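PDB 5AVM: phosphoribosylformylglycinamidine cyclo-ligase, which probably catalyses the ATP-dependent ring closure of formylglycinamidine ribonucleotide to 5-aminoimidazole ribonucleotide in de novo purine biosynthesis. Local coordinates for residues B[289-293]-B[294-298]. Numbering follows the deposited sequence.
Sequences EMYRV and FNMGL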
# COMPACT_ATOMS: atom_id res chain seq x y z
N GLU B 289 -1.76 22.91 20.23
CA GLU B 289 -1.18 22.38 19.01
C GLU B 289 -0.37 21.11 19.28
O GLU B 289 -0.24 20.26 18.41
CB GLU B 289 -0.30 23.44 18.36
CG GLU B 289 0.75 22.90 17.41
CD GLU B 289 1.39 24.00 16.60
OE1 GLU B 289 1.67 25.07 17.19
OE2 GLU B 289 1.61 23.79 15.39
N MET B 290 0.18 21.00 20.48
CA MET B 290 0.96 19.82 20.85
C MET B 290 0.10 18.56 20.85
O MET B 290 0.54 17.50 20.39
CB MET B 290 1.60 20.00 22.23
CG MET B 290 2.81 20.90 22.26
SD MET B 290 4.07 20.41 21.07
CE MET B 290 4.97 19.17 21.98
N TYR B 291 -1.12 18.68 21.37
CA TYR B 291 -2.03 17.55 21.44
C TYR B 291 -2.74 17.28 20.12
O TYR B 291 -3.39 16.25 19.95
CB TYR B 291 -3.08 17.77 22.53
CG TYR B 291 -2.54 17.53 23.92
CD1 TYR B 291 -1.67 18.44 24.51
CD2 TYR B 291 -2.83 16.36 24.61
CE1 TYR B 291 -1.10 18.19 25.75
CE2 TYR B 291 -2.26 16.10 25.86
CZ TYR B 291 -1.40 17.02 26.42
OH TYR B 291 -0.81 16.77 27.64
N ARG B 292 -2.57 18.20 19.18
CA ARG B 292 -3.20 18.09 17.87
C ARG B 292 -2.22 17.45 16.89
O ARG B 292 -2.63 16.93 15.85
CB ARG B 292 -3.57 19.50 17.40
CG ARG B 292 -4.62 19.59 16.33
CD ARG B 292 -4.77 21.04 15.94
NE ARG B 292 -3.52 21.55 15.39
CZ ARG B 292 -3.02 22.76 15.63
NH1 ARG B 292 -3.67 23.60 16.42
NH2 ARG B 292 -1.87 23.12 15.08
N VAL B 293 -0.94 17.49 17.22
CA VAL B 293 0.10 16.95 16.36
C VAL B 293 0.79 15.70 16.95
O VAL B 293 1.06 14.74 16.22
CB VAL B 293 1.19 18.03 16.06
CG1 VAL B 293 2.34 17.43 15.26
CG2 VAL B 293 0.58 19.20 15.30
N PHE B 294 1.05 15.72 18.25
CA PHE B 294 1.75 14.61 18.91
C PHE B 294 0.88 13.76 19.82
O PHE B 294 -0.18 14.19 20.29
CB PHE B 294 2.92 15.16 19.72
CG PHE B 294 3.87 15.98 18.90
CD1 PHE B 294 4.57 15.42 17.85
CD2 PHE B 294 4.06 17.33 19.19
CE1 PHE B 294 5.46 16.19 17.08
CE2 PHE B 294 4.94 18.11 18.42
CZ PHE B 294 5.64 17.53 17.37
N ASN B 295 1.34 12.54 20.09
CA ASN B 295 0.59 11.63 20.94
C ASN B 295 0.71 11.95 22.43
O ASN B 295 -0.01 11.38 23.26
CB ASN B 295 1.01 10.18 20.68
CG ASN B 295 2.47 9.92 21.00
OD1 ASN B 295 2.94 10.17 22.11
ND2 ASN B 295 3.20 9.39 20.03
N MET B 296 1.62 12.87 22.76
CA MET B 296 1.82 13.30 24.14
C MET B 296 2.02 12.16 25.13
O MET B 296 1.73 12.29 26.31
CB MET B 296 0.64 14.16 24.59
CG MET B 296 0.39 15.37 23.70
SD MET B 296 1.69 16.60 23.81
CE MET B 296 2.93 15.90 22.86
N GLY B 297 2.53 11.03 24.64
CA GLY B 297 2.75 9.89 25.51
C GLY B 297 1.62 8.87 25.46
O GLY B 297 1.70 7.81 26.09
N LEU B 298 0.55 9.20 24.74
CA LEU B 298 -0.60 8.31 24.61
C LEU B 298 -0.41 7.46 23.36
O LEU B 298 -0.80 7.86 22.27
CB LEU B 298 -1.88 9.14 24.50
CG LEU B 298 -2.16 10.08 25.68
CD1 LEU B 298 -3.25 11.04 25.34
CD2 LEU B 298 -2.52 9.25 26.90
O HOH W 1 -2.40 13.87 21.49
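Met296 lays its side chain over one face of the Tyr291 ring, CG 3.4 Å from the ring centroid in a CH-pi contact. Its chi2 (-68°) swings SD over the same face, a Met-aromatic contact, 3.8 Å from Met290 CB. The Phe294 ring is gripped differently: branched Val293 sets CG1 over one face, while Met290 SD lies in plane at the edge, 3.6 Å from Phe294 CD2. Flat rings offer faces to CH groups; slender, flexible methionines can follow face or rim. Phe294, backed by Leu192 and Ile193 of helix 190-196, still donates from N to Met290 O (2.8 Å); an Asx turn at Asn295 and a type I' turn join helix 287-293 to strand 298-304 in the C-terminal AIR synthase-related domain. Were Tyr291 replaced by an alanine, Met296 CG and SD would probably lose their aromatic cover and the thioether turn more freely. Beside this packing a water bridges Tyr291 O and Phe294 O. The loose side is the exposed helix surface, where Arg292 NH2 pairs with Glu289 OE2 at a long 3.6 Å. Apolar and sulfur-aromatic packing thus joins the side chains, one hydrogen bond and the water the backbone, with the salt bridge confined to the helix.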